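Long-range contacts in lysyl oxidase (Pichia pastoris, PDB 1N9E), which catalyses the copper- and topaquinone-dependent oxidative deamination of primary amines to aldehydes, probably including the side chains of peptidyl lysine: residues E139-P144 and T152-S157; S184-N189 and W263-Y268; Q378-E383 and Y396-Y401; V403-S408 and Y770-R775. One frame throughout, in Å; residues are numbered along the deposited sequence.

The four contacts follow one another along the chain, and their chemistry changes with depth. Contact 3 is the buried one, close to the centre of the chain and near copper; a glutamate carboxylate there is gripped by hydrogen bonds. Contact 4 lies nearer the surface, where arginines, waters and a sulfate ion meet; it touches contact 3 through Y401 and R406. Contacts 1 and 2 are partly buried and lie farther out, in smaller alpha/beta regions. Contacts 1 and 3 both join strands of antiparallel hairpins, contact 1 by backbone bonds, contact 3 by backbone bonds together with that carboxylate, whereas contact 2 sets a helix on a strand through aromatic and apolar side chains without a direct hydrogen bond.

Contact 1: residues E139-P144 and T152-S157; sequences ELKVGP and TIEPLS
An antiparallel beta hairpin of the N2 region of copper amine oxidases brings strand 136-143 against strand 152-155, with K141 facing E154 and G143 facing T152 as hydrogen-bonded pairs. K141 N gives the shortest rung, 2.7 Å to E154 O, and E154 N returns one of 3.1 Å to K141 O. G143 and T152 are likewise joined by two bonds, the one from T152 N to G143 O being 3.0 Å. Between these rungs, V142 and I153 lie side by side on the face that packs on helix 66-79, CG2 of V142 being 4.2 Å from CG1 of I153; branched apolar residues suit this covered face. I153 also reaches L140 through CG2. P155 stands in a non-hydrogen-bonded position, where its missing N-H costs the pair nothing. Beyond it L156 N donates 2.9 Å to E139 O. L156 swings its CG away from the backbone N (chi1 176°), which lays CD2 beside the L140 carbonyl. The polar side chains of K141, E154 and T152 share the other face, where a water donates to K141 O and bonds T152 OG1 at 2.9 Å.

Contact 2: residues S184-N189 and W263-Y268; sequences SFLNKN and WKMLEY. With NAG (2-acetamido-2-deoxy-beta-D-glucopyranose), chain J.
F185 reaches from its helix to W263 and to the start of strand 264-270 at K264 and M265. A chi1 of 166° points its ring away from the backbone N, and CB starts 3.9 Å from CE3 of W263. CD1 comes next, 3.7 Å from W263 CB, and CE1 approaches the W263 carbonyl, 3.5 Å from O and near the plane of the phenyl ring. The tip, CZ, abuts backbone, 3.6 Å from K264 C. On the far edge CE2 lies 4.0 Å from CE of M265, which also touches L186 CD2 and N189 CB. The W263 indole turns its edge toward the F185 face in an offset edge-to-face pair, planes at 74°. A serine in place of F185 would probably take from the indole edge its phenyl face and from the M265 methyl one of its neighbours, and open a gap between helix and strand. N189, one turn on, is held by its ND2, 3.1 Å from F185 O, which places that amide nitrogen above the rim of the F185 ring. Its OD1 accepts from two waters; one accepts from M265 N, its oxygen 2.7 Å from that N, and the other bonds the Y268 hydroxyl. Helix segment 184-189 runs at 69° to strand 264-268 and packs on the five-stranded antiparallel sheet, where F251 and F253 meet L186 and M265.

Contact 3: residues Q378-E383 and Y396-Y401; sequences QELIAE and YSDISY
E379 and S397 form the tight end of this buried contact, where a carboxylate is grasped by the first turn of a short helix. CG of E379 stands anti to the backbone N (chi1 178°), and a bend at chi2 (62°) turns the carboxylate toward S397 and I399. OE2 takes the S397 hydroxyl at 2.6 Å, on its syn side but 20° out of the carboxylate plane. OE1 uses both lone pairs: the syn one for I399 N at 3.2 Å, the anti one for L380 N at 2.9 Å. S655 and Q635 also bind OE2, and the helix start is likely to steady the negative charge. The I399 side chain crosses that of E379 at about a right angle, its CG1 3.4 Å from OE1, while its CD1 rests by Q378 O. Next along, D398 N donates to L380 O, 2.8 Å away. At the looser end A382 and Y396 make an ordinary hydrogen-bonded pair, but their side chains barely meet, A382 CB being 4.2 Å from CD1 of the partly exposed Y396, whose hydroxyl turns to Q503. S397 is the N-cap of helix 398-401, its OG accepting weakly from S400 N. This is a beta hairpin running into a capped helical turn, set in the enzyme domain of copper amine oxidases, where strand 369-385 pairs with strand 523-538, bearer of the copper ligands H528 and H530.

Contact 4: residues V403-S408 and Y770-R775; sequences VGNRFS and YGRGTR. With SO4 (sulfate ion), chain R.
Two irregular segments, loop 403-408 and the chain end 770-775, run 136° apart; their nearest CA atoms are those of F407 and R772, 4.7 Å apart. G771 and G773 adopt backbone angles at which a CB would press on the preceding carbonyl, so glycine fits both places. At the heart is an arginine-arginine stack: the guanidinium of R406 lies flat on that of R772, planes 12° apart and centres 3.8 Å apart. The like charges are probably eased by acceptors and by a sulfate: R406 NE binds G402 O, while R772 grips N405 O side-on, with NE at 2.9 Å, in the carbonyl plane, and NH2 at 3.1 Å. A bend at chi3 of R772 swings its head round to that oxygen. Its CG meanwhile sits over the F407 ring, 3.8 Å from the centroid in a CH-pi contact. F407 CE2 also approaches CZ of Y770, 3.7 Å away, with the rings oblique at 45°. A glycine at F407 is likely to strip the R772 methylenes and the Y770 ring of this support and let the C-terminal segment shift. Y770 N bonds Y735 of the second subunit, so the contact lies at the dimer interface. The sulfate, probably from the crystallisation liquor and also held by R176, meets the edge of R772, its O4 3.0 Å from NH1 and its O1 2.9 Å from NH2.

Contact 1: residues E139-P144 and T152-S157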
# COMPACT_ATOMS: atom_id res chain seq x y z
N GLU A 139 -37.41 11.97 13.01
CA GLU A 139 -36.25 12.44 13.71
C GLU A 139 -36.66 13.69 14.49
O GLU A 139 -37.32 14.59 13.95
CB GLU A 139 -35.12 12.69 12.72
CG GLU A 139 -34.80 11.44 11.91
CD GLU A 139 -33.57 11.64 11.07
OE1 GLU A 139 -32.47 11.72 11.66
OE2 GLU A 139 -33.70 11.71 9.83
N LEU A 140 -36.27 13.75 15.75
CA LEU A 140 -36.63 14.86 16.62
C LEU A 140 -35.44 15.37 17.39
O LEU A 140 -34.64 14.59 17.90
CB LEU A 140 -37.69 14.39 17.62
CG LEU A 140 -39.01 13.87 17.04
CD1 LEU A 140 -39.78 13.12 18.11
CD2 LEU A 140 -39.84 15.03 16.48
N LYS A 141 -35.31 16.69 17.47
CA LYS A 141 -34.26 17.27 18.30
C LYS A 141 -34.77 17.50 19.72
O LYS A 141 -35.84 18.07 19.90
CB LYS A 141 -33.80 18.59 17.68
CG LYS A 141 -32.85 19.44 18.52
CD LYS A 141 -32.51 20.73 17.79
CE LYS A 141 -31.70 21.66 18.66
NZ LYS A 141 -31.55 23.01 18.04
N VAL A 142 -34.03 17.04 20.73
CA VAL A 142 -34.41 17.25 22.12
C VAL A 142 -33.27 18.04 22.76
O VAL A 142 -32.13 17.57 22.82
CB VAL A 142 -34.67 15.92 22.85
CG1 VAL A 142 -35.09 16.19 24.30
CG2 VAL A 142 -35.76 15.14 22.15
N GLY A 143 -33.56 19.24 23.24
CA GLY A 143 -32.50 20.07 23.79
C GLY A 143 -32.97 21.47 24.11
O GLY A 143 -34.07 21.88 23.72
N PRO A 144 -32.14 22.22 24.82
CA PRO A 144 -30.85 21.73 25.33
C PRO A 144 -30.90 20.82 26.55
O PRO A 144 -31.93 20.71 27.23
CB PRO A 144 -30.12 23.02 25.71
CG PRO A 144 -31.20 23.98 26.04
CD PRO A 144 -32.40 23.62 25.19
N THR A 152 -36.93 21.77 24.52
CA THR A 152 -38.03 21.55 23.59
C THR A 152 -37.78 20.30 22.77
O THR A 152 -36.66 19.79 22.74
CB THR A 152 -38.18 22.73 22.62
OG1 THR A 152 -36.97 22.90 21.88
CG2 THR A 152 -38.36 24.05 23.38
N ILE A 153 -38.84 19.83 22.12
CA ILE A 153 -38.80 18.70 21.21
C ILE A 153 -39.33 19.23 19.88
O ILE A 153 -40.45 19.75 19.83
CB ILE A 153 -39.69 17.55 21.70
CG1 ILE A 153 -39.29 17.13 23.12
CG2 ILE A 153 -39.59 16.36 20.74
CD1 ILE A 153 -40.12 16.00 23.66
N GLU A 154 -38.54 19.12 18.82
CA GLU A 154 -38.93 19.65 17.52
C GLU A 154 -38.51 18.70 16.42
O GLU A 154 -37.53 17.96 16.57
CB GLU A 154 -38.17 20.96 17.23
CG GLU A 154 -38.18 22.01 18.32
CD GLU A 154 -37.17 23.12 18.07
OE1 GLU A 154 -36.31 22.96 17.17
OE2 GLU A 154 -37.22 24.14 18.79
N PRO A 155 -39.25 18.72 15.31
CA PRO A 155 -38.86 17.96 14.11
C PRO A 155 -37.44 18.35 13.71
O PRO A 155 -37.07 19.53 13.75
CB PRO A 155 -39.86 18.43 13.05
CG PRO A 155 -41.07 18.88 13.86
CD PRO A 155 -40.51 19.46 15.11
N LEU A 156 -36.65 17.35 13.33
CA LEU A 156 -35.24 17.54 13.02
C LEU A 156 -34.99 17.08 11.60
O LEU A 156 -35.24 15.92 11.27
CB LEU A 156 -34.41 16.73 14.01
CG LEU A 156 -32.90 16.69 13.82
CD1 LEU A 156 -32.35 18.11 13.76
CD2 LEU A 156 -32.27 15.87 14.95
N SER A 157 -34.49 17.97 10.75
CA SER A 157 -34.32 17.61 9.35
C SER A 157 -33.27 18.42 8.63
O SER A 157 -33.11 18.29 7.41
CB SER A 157 -35.66 17.82 8.61
OG SER A 157 -36.06 19.21 8.59
O HOH W 1 -35.39 21.05 20.38

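Contact 2: residues S184-N189 and W263-Y268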
# COMPACT_ATOMS: atom_id res chain seq x y z
N SER A 184 -41.91 -13.77 10.70
CA SER A 184 -43.16 -14.48 10.93
C SER A 184 -43.91 -14.76 9.62
O SER A 184 -44.44 -15.86 9.41
CB SER A 184 -44.03 -13.67 11.90
OG SER A 184 -45.22 -14.37 12.21
N PHE A 185 -43.95 -13.77 8.73
CA PHE A 185 -44.56 -13.98 7.44
C PHE A 185 -43.90 -15.09 6.61
O PHE A 185 -44.58 -15.94 6.04
CB PHE A 185 -44.59 -12.67 6.64
CG PHE A 185 -44.90 -12.85 5.20
CD1 PHE A 185 -46.21 -12.92 4.76
CD2 PHE A 185 -43.88 -12.97 4.27
CE1 PHE A 185 -46.50 -13.09 3.43
CE2 PHE A 185 -44.17 -13.15 2.93
CZ PHE A 185 -45.48 -13.21 2.51
N LEU A 186 -42.57 -15.10 6.54
CA LEU A 186 -41.85 -16.16 5.82
C LEU A 186 -42.17 -17.53 6.42
O LEU A 186 -42.44 -18.49 5.69
CB LEU A 186 -40.36 -15.89 5.80
CG LEU A 186 -40.03 -14.68 4.91
CD1 LEU A 186 -38.50 -14.55 4.80
CD2 LEU A 186 -40.65 -14.83 3.53
N ASN A 187 -42.15 -17.62 7.74
CA ASN A 187 -42.46 -18.89 8.39
C ASN A 187 -43.87 -19.36 8.05
O ASN A 187 -44.12 -20.54 7.79
CB ASN A 187 -42.32 -18.79 9.91
CG ASN A 187 -42.67 -20.10 10.58
OD1 ASN A 187 -43.67 -20.21 11.30
ND2 ASN A 187 -41.85 -21.10 10.32
N LYS A 188 -44.81 -18.42 8.06
CA LYS A 188 -46.19 -18.76 7.77
C LYS A 188 -46.34 -19.40 6.40
O LYS A 188 -47.12 -20.35 6.22
CB LYS A 188 -47.06 -17.51 7.85
CG LYS A 188 -48.53 -17.72 7.47
CD LYS A 188 -49.33 -16.46 7.77
CE LYS A 188 -50.84 -16.69 7.63
NZ LYS A 188 -51.25 -16.78 6.20
N ASN A 189 -45.59 -18.89 5.43
CA ASN A 189 -45.66 -19.42 4.08
C ASN A 189 -44.78 -20.63 3.81
O ASN A 189 -45.17 -21.55 3.06
CB ASN A 189 -45.27 -18.33 3.07
CG ASN A 189 -46.38 -17.34 2.84
OD1 ASN A 189 -47.03 -17.37 1.80
ND2 ASN A 189 -46.60 -16.44 3.80
N TRP A 263 -49.97 -9.27 3.25
CA TRP A 263 -48.70 -9.63 2.62
C TRP A 263 -48.88 -10.97 1.92
O TRP A 263 -49.62 -11.84 2.40
CB TRP A 263 -47.61 -9.72 3.67
CG TRP A 263 -47.25 -8.38 4.27
CD1 TRP A 263 -47.87 -7.18 4.07
CD2 TRP A 263 -46.16 -8.13 5.17
NE1 TRP A 263 -47.24 -6.20 4.80
CE2 TRP A 263 -46.18 -6.76 5.48
CE3 TRP A 263 -45.17 -8.93 5.74
CZ2 TRP A 263 -45.26 -6.17 6.33
CZ3 TRP A 263 -44.24 -8.34 6.60
CH2 TRP A 263 -44.29 -6.98 6.88
N LYS A 264 -48.22 -11.17 0.79
CA LYS A 264 -48.39 -12.42 0.07
C LYS A 264 -47.15 -12.83 -0.68
O LYS A 264 -46.40 -11.98 -1.14
CB LYS A 264 -49.58 -12.37 -0.88
CG LYS A 264 -49.74 -11.11 -1.69
CD LYS A 264 -51.13 -11.08 -2.33
CE LYS A 264 -51.74 -9.68 -2.32
NZ LYS A 264 -53.22 -9.74 -2.59
N MET A 265 -46.94 -14.13 -0.78
CA MET A 265 -45.84 -14.64 -1.58
C MET A 265 -46.22 -14.48 -3.04
O MET A 265 -47.34 -14.83 -3.44
CB MET A 265 -45.55 -16.10 -1.25
CG MET A 265 -44.21 -16.57 -1.76
SD MET A 265 -42.83 -15.72 -0.89
CE MET A 265 -43.06 -16.33 0.73
N LEU A 266 -45.29 -13.94 -3.83
CA LEU A 266 -45.55 -13.69 -5.24
C LEU A 266 -44.95 -14.76 -6.14
O LEU A 266 -45.60 -15.21 -7.08
CB LEU A 266 -44.98 -12.32 -5.66
CG LEU A 266 -45.56 -11.10 -4.94
CD1 LEU A 266 -44.71 -9.86 -5.15
CD2 LEU A 266 -47.00 -10.88 -5.44
N GLU A 267 -43.72 -15.17 -5.85
CA GLU A 267 -43.04 -16.14 -6.70
C GLU A 267 -42.14 -17.05 -5.90
O GLU A 267 -41.63 -16.63 -4.86
CB GLU A 267 -42.13 -15.43 -7.72
CG GLU A 267 -42.84 -14.43 -8.62
CD GLU A 267 -41.88 -13.68 -9.53
OE1 GLU A 267 -42.34 -13.15 -10.57
OE2 GLU A 267 -40.67 -13.61 -9.20
N TYR A 268 -41.96 -18.28 -6.38
CA TYR A 268 -40.88 -19.16 -5.93
C TYR A 268 -40.01 -19.26 -7.16
O TYR A 268 -40.52 -19.39 -8.27
CB TYR A 268 -41.37 -20.55 -5.44
CG TYR A 268 -42.10 -20.40 -4.13
CD1 TYR A 268 -43.48 -20.56 -4.06
CD2 TYR A 268 -41.40 -20.09 -2.95
CE1 TYR A 268 -44.14 -20.42 -2.84
CE2 TYR A 268 -42.06 -19.94 -1.74
CZ TYR A 268 -43.44 -20.11 -1.69
OH TYR A 268 -44.10 -19.97 -0.48
C1 NAG J . -43.02 -25.71 11.34
C2 NAG J . -42.99 -25.24 12.80
C3 NAG J . -42.77 -26.41 13.77
C4 NAG J . -43.68 -27.59 13.43
C5 NAG J . -43.54 -27.88 11.94
C6 NAG J . -44.30 -29.13 11.51
C7 NAG J . -42.14 -22.96 13.29
C8 NAG J . -40.91 -22.13 13.50
N2 NAG J . -41.94 -24.24 12.97
O3 NAG J . -43.06 -26.00 15.08
O4 NAG J . -43.34 -28.71 14.23
O5 NAG J . -43.97 -26.74 11.22
O6 NAG J . -45.61 -28.83 11.11
O7 NAG J . -43.27 -22.45 13.42
O HOH W 2 -46.64 -19.56 -0.39
O HOH W 3 -48.70 -15.71 0.61

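Contact 3: residues Q378-E383 and Y396-Y401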
# COMPACT_ATOMS: atom_id res chain seq x y z
N GLN A 378 -18.27 7.60 6.77
CA GLN A 378 -19.67 7.96 6.57
C GLN A 378 -20.59 6.80 6.24
O GLN A 378 -21.75 6.79 6.67
CB GLN A 378 -19.75 8.94 5.41
CG GLN A 378 -19.12 10.26 5.77
CD GLN A 378 -19.97 11.00 6.78
OE1 GLN A 378 -21.17 11.15 6.59
NE2 GLN A 378 -19.35 11.48 7.86
N GLU A 379 -20.08 5.83 5.49
CA GLU A 379 -20.90 4.77 4.92
C GLU A 379 -20.00 3.68 4.38
O GLU A 379 -18.86 3.95 3.98
CB GLU A 379 -21.83 5.32 3.80
CG GLU A 379 -22.73 4.28 3.08
CD GLU A 379 -23.73 3.57 3.99
OE1 GLU A 379 -23.33 2.74 4.85
OE2 GLU A 379 -24.96 3.84 3.85
N LEU A 380 -20.51 2.45 4.38
CA LEU A 380 -19.83 1.37 3.69
C LEU A 380 -20.90 0.60 2.97
O LEU A 380 -21.90 0.23 3.61
CB LEU A 380 -19.18 0.38 4.67
CG LEU A 380 -18.04 0.70 5.61
CD1 LEU A 380 -18.61 1.11 6.96
CD2 LEU A 380 -17.18 -0.56 5.74
N ILE A 381 -20.73 0.35 1.68
CA ILE A 381 -21.70 -0.45 0.96
C ILE A 381 -21.08 -1.74 0.44
O ILE A 381 -19.85 -1.83 0.27
CB ILE A 381 -22.26 0.33 -0.28
CG1 ILE A 381 -21.12 0.72 -1.24
CG2 ILE A 381 -23.07 1.54 0.19
CD1 ILE A 381 -21.62 1.31 -2.59
N ALA A 382 -21.93 -2.73 0.18
CA ALA A 382 -21.51 -3.99 -0.43
C ALA A 382 -22.58 -4.29 -1.46
O ALA A 382 -23.73 -4.60 -1.11
CB ALA A 382 -21.36 -5.10 0.59
N GLU A 383 -22.20 -4.20 -2.73
CA GLU A 383 -23.13 -4.28 -3.84
C GLU A 383 -22.77 -5.46 -4.71
O GLU A 383 -21.71 -5.49 -5.34
CB GLU A 383 -23.12 -2.97 -4.67
CG GLU A 383 -24.00 -3.02 -5.91
CD GLU A 383 -23.81 -1.81 -6.81
OE1 GLU A 383 -24.71 -1.52 -7.63
OE2 GLU A 383 -22.76 -1.16 -6.70
N TYR A 396 -26.11 -3.69 0.38
CA TYR A 396 -26.15 -3.28 1.78
C TYR A 396 -25.62 -1.90 2.05
O TYR A 396 -24.63 -1.47 1.45
CB TYR A 396 -25.31 -4.22 2.67
CG TYR A 396 -25.74 -5.65 2.67
CD1 TYR A 396 -24.86 -6.66 2.27
CD2 TYR A 396 -27.01 -6.02 3.06
CE1 TYR A 396 -25.26 -7.99 2.26
CE2 TYR A 396 -27.42 -7.35 3.06
CZ TYR A 396 -26.53 -8.32 2.66
OH TYR A 396 -26.96 -9.64 2.66
N SER A 397 -26.31 -1.24 2.97
CA SER A 397 -25.80 -0.03 3.58
C SER A 397 -25.37 -0.46 4.98
O SER A 397 -26.22 -0.74 5.83
CB SER A 397 -26.90 1.03 3.73
OG SER A 397 -26.59 2.00 4.74
N ASP A 398 -24.07 -0.52 5.25
CA ASP A 398 -23.70 -1.03 6.56
C ASP A 398 -24.06 -0.11 7.72
O ASP A 398 -24.22 -0.58 8.84
CB ASP A 398 -22.22 -1.42 6.63
CG ASP A 398 -21.92 -2.72 5.92
OD1 ASP A 398 -22.86 -3.52 5.75
OD2 ASP A 398 -20.78 -3.01 5.51
N ILE A 399 -24.18 1.19 7.48
CA ILE A 399 -24.56 2.06 8.60
C ILE A 399 -26.05 1.88 8.95
O ILE A 399 -26.49 2.25 10.03
CB ILE A 399 -24.22 3.56 8.38
CG1 ILE A 399 -25.12 4.22 7.31
CG2 ILE A 399 -22.72 3.76 8.09
CD1 ILE A 399 -24.93 5.75 7.24
N SER A 400 -26.83 1.32 8.02
CA SER A 400 -28.23 1.04 8.34
C SER A 400 -28.25 -0.05 9.42
O SER A 400 -29.02 0.03 10.37
CB SER A 400 -29.05 0.67 7.09
OG SER A 400 -28.77 -0.66 6.68
N TYR A 401 -27.39 -1.07 9.29
CA TYR A 401 -27.21 -2.13 10.31
C TYR A 401 -26.52 -1.61 11.57
O TYR A 401 -26.84 -2.04 12.69
CB TYR A 401 -26.42 -3.35 9.73
CG TYR A 401 -27.25 -4.00 8.66
CD1 TYR A 401 -27.03 -3.71 7.32
CD2 TYR A 401 -28.26 -4.89 8.98
CE1 TYR A 401 -27.79 -4.29 6.33
CE2 TYR A 401 -29.04 -5.48 7.97
CZ TYR A 401 -28.79 -5.17 6.66
OH TYR A 401 -29.54 -5.74 5.64

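Contact 4: residues V403-S408 and Y770-R775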
# COMPACT_ATOMS: atom_id res chain seq x y z
N VAL A 403 -22.44 0.29 12.27
CA VAL A 403 -21.03 -0.11 12.30
C VAL A 403 -20.50 0.01 13.73
O VAL A 403 -19.53 -0.67 14.11
CB VAL A 403 -20.20 0.81 11.35
CG1 VAL A 403 -18.70 0.56 11.49
CG2 VAL A 403 -20.65 0.62 9.91
N GLY A 404 -21.12 0.88 14.53
CA GLY A 404 -20.64 1.15 15.87
C GLY A 404 -21.38 0.42 16.98
O GLY A 404 -21.27 0.81 18.14
N ASN A 405 -22.12 -0.63 16.63
CA ASN A 405 -22.86 -1.38 17.63
C ASN A 405 -22.49 -2.86 17.65
O ASN A 405 -23.34 -3.75 17.81
CB ASN A 405 -24.38 -1.20 17.43
CG ASN A 405 -24.85 -1.65 16.05
OD1 ASN A 405 -24.05 -2.04 15.20
ND2 ASN A 405 -26.15 -1.61 15.83
N ARG A 406 -21.20 -3.13 17.48
CA ARG A 406 -20.73 -4.51 17.36
C ARG A 406 -19.93 -4.98 18.58
O ARG A 406 -20.33 -4.70 19.71
CB ARG A 406 -19.98 -4.68 16.04
CG ARG A 406 -20.81 -4.22 14.83
CD ARG A 406 -22.04 -5.12 14.57
NE ARG A 406 -23.09 -4.44 13.82
CZ ARG A 406 -24.25 -5.00 13.49
NH1 ARG A 406 -24.50 -6.26 13.85
NH2 ARG A 406 -25.16 -4.32 12.80
N PHE A 407 -18.81 -5.67 18.34
CA PHE A 407 -18.12 -6.43 19.39
C PHE A 407 -16.81 -5.81 19.86
O PHE A 407 -16.24 -4.92 19.22
CB PHE A 407 -17.72 -7.83 18.90
CG PHE A 407 -18.84 -8.69 18.37
CD1 PHE A 407 -19.20 -8.63 17.03
CD2 PHE A 407 -19.51 -9.57 19.20
CE1 PHE A 407 -20.22 -9.42 16.52
CE2 PHE A 407 -20.54 -10.37 18.70
CZ PHE A 407 -20.89 -10.30 17.36
N SER A 408 -16.32 -6.30 21.01
CA SER A 408 -15.05 -5.85 21.56
C SER A 408 -13.87 -6.40 20.76
O SER A 408 -14.02 -7.39 20.06
CB SER A 408 -14.89 -6.37 22.99
OG SER A 408 -15.88 -5.83 23.85
N TYR A 770 -17.49 -12.23 24.89
CA TYR A 770 -18.29 -12.28 23.68
C TYR A 770 -19.57 -11.44 23.77
O TYR A 770 -20.19 -11.35 24.82
CB TYR A 770 -18.65 -13.73 23.32
CG TYR A 770 -19.35 -13.83 21.97
CD1 TYR A 770 -18.61 -13.88 20.79
CD2 TYR A 770 -20.74 -13.85 21.89
CE1 TYR A 770 -19.25 -13.97 19.56
CE2 TYR A 770 -21.38 -13.94 20.66
CZ TYR A 770 -20.63 -14.00 19.50
OH TYR A 770 -21.27 -14.08 18.29
N GLY A 771 -19.95 -10.81 22.66
CA GLY A 771 -21.21 -10.08 22.64
C GLY A 771 -21.15 -8.63 22.21
O GLY A 771 -20.09 -7.99 22.19
N ARG A 772 -22.32 -8.10 21.86
CA ARG A 772 -22.39 -6.75 21.32
C ARG A 772 -22.72 -5.69 22.36
O ARG A 772 -23.66 -4.92 22.21
CB ARG A 772 -23.36 -6.71 20.13
CG ARG A 772 -22.95 -7.63 18.98
CD ARG A 772 -23.95 -7.70 17.82
NE ARG A 772 -24.41 -6.37 17.42
CZ ARG A 772 -25.58 -6.11 16.85
NH1 ARG A 772 -26.43 -7.10 16.58
NH2 ARG A 772 -25.90 -4.86 16.53
N GLY A 773 -21.92 -5.67 23.42
CA GLY A 773 -22.06 -4.66 24.46
C GLY A 773 -22.83 -5.12 25.68
O GLY A 773 -23.60 -6.07 25.62
N THR A 774 -22.61 -4.43 26.80
CA THR A 774 -23.32 -4.71 28.03
C THR A 774 -24.52 -3.76 28.10
O THR A 774 -24.35 -2.55 28.07
CB THR A 774 -22.39 -4.53 29.24
OG1 THR A 774 -21.48 -5.63 29.31
CG2 THR A 774 -23.15 -4.64 30.55
N ARG A 775 -25.72 -4.32 28.18
CA ARG A 775 -26.93 -3.51 28.22
C ARG A 775 -27.31 -3.11 29.64
O ARG A 775 -27.62 -3.96 30.48
CB ARG A 775 -28.10 -4.25 27.55
S SO4 R . -29.77 -5.15 15.77
O1 SO4 R . -28.63 -4.22 15.88
O2 SO4 R . -30.86 -4.73 16.65
O3 SO4 R . -30.23 -5.16 14.38
O4 SO4 R . -29.36 -6.51 16.12
O HOH W 4 -19.26 -4.62 22.49
O HOH W 5 -17.61 -8.38 22.51
O HOH W 6 -18.79 -6.07 24.54